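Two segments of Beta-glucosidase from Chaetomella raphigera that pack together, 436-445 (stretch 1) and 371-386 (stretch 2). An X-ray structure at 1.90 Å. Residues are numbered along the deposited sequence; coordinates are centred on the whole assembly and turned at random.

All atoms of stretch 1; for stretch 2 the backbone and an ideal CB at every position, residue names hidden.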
# COMPACT_ATOMS: atom_id res chain seq x y z
N ILE A 436 4.36 8.91 -20.35
CA ILE A 436 3.49 9.84 -19.71
C ILE A 436 3.28 9.44 -18.26
O ILE A 436 3.47 8.25 -17.90
CB ILE A 436 2.13 10.01 -20.44
CG1 ILE A 436 1.36 8.69 -20.56
CG2 ILE A 436 2.38 10.60 -21.80
CD1 ILE A 436 -0.10 8.80 -20.92
N THR A 437 2.80 10.38 -17.48
CA THR A 437 2.65 10.21 -16.00
C THR A 437 1.38 10.76 -15.40
O THR A 437 0.62 11.51 -16.01
CB THR A 437 3.81 10.95 -15.28
OG1 THR A 437 3.77 12.34 -15.65
CG2 THR A 437 5.14 10.38 -15.66
N ALA A 438 1.14 10.37 -14.15
CA ALA A 438 0.25 11.10 -13.30
C ALA A 438 0.75 10.97 -11.85
O ALA A 438 1.13 9.89 -11.45
CB ALA A 438 -1.20 10.64 -13.42
N ASP A 439 0.75 12.07 -11.09
CA ASP A 439 1.37 12.10 -9.80
C ASP A 439 0.43 12.64 -8.75
O ASP A 439 -0.60 13.22 -9.03
CB ASP A 439 2.69 12.93 -9.90
CG ASP A 439 3.68 12.69 -8.80
OD1 ASP A 439 3.50 11.73 -7.98
OD2 ASP A 439 4.69 13.49 -8.78
N SER A 440 0.81 12.43 -7.49
CA SER A 440 0.05 12.97 -6.37
C SER A 440 0.88 12.70 -5.12
O SER A 440 1.91 12.03 -5.15
CB SER A 440 -1.37 12.33 -6.29
OG SER A 440 -1.38 10.96 -5.86
N GLY A 441 0.36 13.16 -4.00
CA GLY A 441 1.06 13.04 -2.74
C GLY A 441 0.30 13.53 -1.55
O GLY A 441 -0.91 13.81 -1.60
N GLU A 442 1.02 13.58 -0.44
CA GLU A 442 0.50 14.00 0.80
C GLU A 442 0.10 15.50 0.78
O GLU A 442 0.73 16.33 0.12
CB GLU A 442 1.54 13.72 1.92
CG GLU A 442 0.99 13.95 3.30
CD GLU A 442 1.95 13.50 4.41
OE1 GLU A 442 1.63 13.78 5.59
OE2 GLU A 442 2.87 12.73 4.12
N GLY A 443 -0.95 15.80 1.47
CA GLY A 443 -1.52 17.14 1.41
C GLY A 443 -0.83 18.26 2.19
O GLY A 443 -1.52 19.12 2.70
N TYR A 444 0.50 18.30 2.22
CA TYR A 444 1.22 19.49 2.68
C TYR A 444 2.03 20.09 1.59
O TYR A 444 2.69 21.07 1.83
CB TYR A 444 2.06 19.25 3.94
CG TYR A 444 3.23 18.34 3.76
CD1 TYR A 444 4.46 18.85 3.47
CD2 TYR A 444 3.11 16.95 3.98
CE1 TYR A 444 5.59 18.01 3.27
CE2 TYR A 444 4.20 16.12 3.77
CZ TYR A 444 5.43 16.67 3.40
OH TYR A 444 6.49 15.81 3.23
N ILE A 445 1.97 19.54 0.38
CA ILE A 445 2.73 20.00 -0.74
C ILE A 445 1.75 20.18 -1.92
O ILE A 445 0.91 19.32 -2.19
CB ILE A 445 3.74 18.90 -1.15
CG1 ILE A 445 4.79 18.67 -0.04
CG2 ILE A 445 4.51 19.32 -2.38
CD1 ILE A 445 5.76 17.54 -0.31
N UNK A 371 11.00 16.16 -0.71
CA UNK A 371 9.95 15.14 -0.53
C UNK A 371 9.32 14.66 -1.85
O UNK A 371 8.22 14.21 -1.87
CB UNK A 371 8.85 15.70 0.37
N UNK A 372 10.10 14.71 -2.93
CA UNK A 372 9.70 14.30 -4.32
C UNK A 372 8.50 15.11 -4.81
O UNK A 372 7.71 14.63 -5.65
CB UNK A 372 9.36 12.81 -4.37
N UNK A 373 8.42 16.36 -4.35
CA UNK A 373 7.31 17.27 -4.67
C UNK A 373 7.41 17.92 -6.03
O UNK A 373 7.28 19.14 -6.17
CB UNK A 373 7.22 18.37 -3.61
N UNK A 374 7.56 17.12 -7.05
CA UNK A 374 7.36 17.55 -8.41
C UNK A 374 7.13 16.31 -9.28
O UNK A 374 7.52 15.17 -8.89
CB UNK A 374 8.55 18.37 -8.91
N UNK A 375 6.64 16.53 -10.52
CA UNK A 375 6.53 15.45 -11.52
C UNK A 375 7.36 15.85 -12.73
O UNK A 375 6.83 16.25 -13.76
CB UNK A 375 5.08 15.19 -11.92
N UNK A 376 8.66 15.81 -12.56
CA UNK A 376 9.63 16.29 -13.54
C UNK A 376 10.59 15.15 -13.79
O UNK A 376 11.08 14.51 -12.84
CB UNK A 376 10.36 17.55 -13.06
N UNK A 377 10.88 14.87 -15.04
CA UNK A 377 11.55 13.64 -15.36
C UNK A 377 10.80 12.35 -14.94
O UNK A 377 9.62 12.38 -14.63
CB UNK A 377 12.93 13.66 -14.70
N UNK A 378 11.53 11.24 -14.98
CA UNK A 378 11.00 9.93 -14.66
C UNK A 378 10.36 9.86 -13.30
O UNK A 378 10.95 10.27 -12.32
CB UNK A 378 12.11 8.88 -14.75
N UNK A 379 9.12 9.39 -13.27
CA UNK A 379 8.35 9.36 -12.07
C UNK A 379 8.43 7.96 -11.43
O UNK A 379 7.97 6.99 -12.07
CB UNK A 379 6.90 9.76 -12.36
N UNK A 380 8.92 7.88 -10.18
CA UNK A 380 9.12 6.57 -9.55
C UNK A 380 8.64 6.48 -8.13
O UNK A 380 8.72 5.42 -7.49
CB UNK A 380 10.60 6.20 -9.58
N UNK A 381 7.99 7.56 -7.70
CA UNK A 381 7.54 7.73 -6.31
C UNK A 381 6.56 8.96 -6.37
O UNK A 381 6.89 9.96 -7.06
CB UNK A 381 8.71 7.95 -5.35
N UNK A 382 5.45 8.92 -5.67
CA UNK A 382 4.71 10.13 -5.27
C UNK A 382 5.36 11.01 -4.20
O UNK A 382 6.51 10.86 -3.87
CB UNK A 382 3.33 9.71 -4.76
N UNK A 383 4.66 12.05 -3.72
CA UNK A 383 5.34 12.99 -2.82
C UNK A 383 4.79 12.93 -1.41
O UNK A 383 3.70 12.42 -1.16
CB UNK A 383 5.22 14.42 -3.35
N UNK A 384 5.58 13.48 -0.50
CA UNK A 384 5.20 13.56 0.91
C UNK A 384 6.13 12.81 1.83
O UNK A 384 7.29 12.66 1.51
CB UNK A 384 3.78 13.03 1.10
N UNK A 385 5.59 12.33 2.96
CA UNK A 385 6.36 11.63 3.95
C UNK A 385 6.70 10.22 3.57
O UNK A 385 7.67 9.66 4.07
CB UNK A 385 5.61 11.63 5.28
N UNK A 386 5.92 9.63 2.65
CA UNK A 386 6.13 8.22 2.20
C UNK A 386 7.18 8.06 1.09
O UNK A 386 6.93 7.37 0.07
CB UNK A 386 4.80 7.64 1.70

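At position 371 the CA-to-CB bond points toward stretch 1, and the ideal CB lies 3.7 Å from both Ile-445 CD1 and Tyr-444 OH. A short side chain able to accept a hydrogen bond would suit: Asp, Asn or Ser. It is Asp-371, and Tyr-444 OH donates to its OD2 at 2.6 Å, while CB packs on the isoleucine methyl.

Position 372 has nothing of stretch 1 near its CB, so contact decides little; it is Arg-372, whose end leads away. At 373 an ideal CB would sit a tight 3.1 Å from Ile-445 CG2, which favours the smallest residue, and it is Gly-373. Position 374 points away and is unconstrained here; it is Cys-374, bonded covalently to a group elsewhere in the structure.

Position 375 points toward Thr-437 and Asp-439, its ideal CB 3.6 Å from Asp-439 OD2. The hydroxyl of Thr-437 invites an acceptor, though the nearby carboxylate would make an uncharged Asn or Gln seem as likely. The residue is Asp-375: Thr-437 OG1 donates to its OD2 at 2.7 Å, whereas its OD1 stays 4.4 Å from Asp-439 OD2.

Positions 376 to 378 make no contact. At 377 positive phi by itself favours glycine; the three are Thr-376, Gly-377 and His-378.

At 379 the CB points toward the Thr-437 methyl, 3.8 Å from CG2, so a branched aliphatic chain fits. Leu-379 also brings CD1 to 3.5 Å from Asp-439 OD2. Positions 380 and 381 direct no side chain at stretch 1; they are Ala-380 and Met-381.

At 382 a CB would clash with Ser-440 O at 2.7 Å, and the residue is Gly-382.

Position 383 is bridged to Gly-441: its N donates to Ser-440 O (3.1 Å) and its O accepts from Glu-442 N (3.0 Å). The CB points sideways, but bare Gly-441 and the flank of Ile-445 leave room for a flat side chain; Tyr, Phe or Trp could be imagined. Trp-383 fills it. Gly-441 CA lies 3.2 Å from the centroid of its five-membered ring, with Ile-445 CG2 over the opposite face, and NE1 donates to Glu-442 O at 3.1 Å. A CB on Gly-441 would strike the indole.

At 384 a CB would meet Glu-442 CB at 2.5 Å, and the backbone angles independently call for glycine: Gly-384.

Position 385 places its CB 3.2 Å from Glu-442 OE2, so a small donor such as Ser or Thr suits. Ser-385 gives that oxygen two hydrogen bonds, from OG at 2.7 Å and N at 3.0 Å. Position 386 makes no contact; it is Gly-386.

Stretch 2 371-386: DRGCDTGHLAMGWGSG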
# COMPACT_ATOMS: atom_id res chain seq x y z
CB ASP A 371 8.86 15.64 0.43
CG ASP A 371 9.38 15.96 1.83
OD1 ASP A 371 10.36 15.32 2.25
OD2 ASP A 371 8.75 16.78 2.52
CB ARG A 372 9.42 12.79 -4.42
CG ARG A 372 10.38 11.91 -3.64
CD ARG A 372 11.73 11.85 -4.35
NE ARG A 372 12.59 13.01 -4.06
CZ ARG A 372 13.41 13.13 -3.04
NH1 ARG A 372 14.12 14.24 -2.93
NH2 ARG A 372 13.59 12.16 -2.17
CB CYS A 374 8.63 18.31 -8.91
SG CYS A 374 10.10 17.31 -9.18
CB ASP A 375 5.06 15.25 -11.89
CG ASP A 375 4.84 14.11 -12.90
OD1 ASP A 375 5.70 13.26 -13.03
OD2 ASP A 375 3.80 14.12 -13.61
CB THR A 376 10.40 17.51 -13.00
OG1 THR A 376 9.45 18.53 -12.76
CG2 THR A 376 11.38 18.03 -14.04
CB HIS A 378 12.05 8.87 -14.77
CG HIS A 378 11.46 7.52 -14.75
ND1 HIS A 378 10.40 7.17 -15.57
CD2 HIS A 378 11.72 6.44 -13.97
CE1 HIS A 378 10.07 5.91 -15.31
NE2 HIS A 378 10.84 5.46 -14.34
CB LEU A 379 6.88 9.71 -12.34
CG LEU A 379 5.96 9.62 -11.13
CD1 LEU A 379 6.28 10.74 -10.15
CD2 LEU A 379 4.52 9.76 -11.51
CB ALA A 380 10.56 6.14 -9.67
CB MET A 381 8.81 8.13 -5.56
CG MET A 381 8.66 8.08 -4.14
SD MET A 381 10.09 8.25 -3.24
CE MET A 381 11.16 6.95 -3.83
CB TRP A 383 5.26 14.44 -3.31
CG TRP A 383 3.95 15.07 -3.30
CD1 TRP A 383 3.28 15.55 -2.22
CD2 TRP A 383 3.13 15.41 -4.45
NE1 TRP A 383 2.11 16.15 -2.62
CE2 TRP A 383 1.96 16.05 -3.96
CE3 TRP A 383 3.25 15.20 -5.82
CZ2 TRP A 383 0.93 16.50 -4.81
CZ3 TRP A 383 2.22 15.70 -6.68
CH2 TRP A 383 1.07 16.32 -6.15
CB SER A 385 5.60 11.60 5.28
OG SER A 385 4.47 10.77 5.09
O HOH W 1 6.64 12.73 -7.18
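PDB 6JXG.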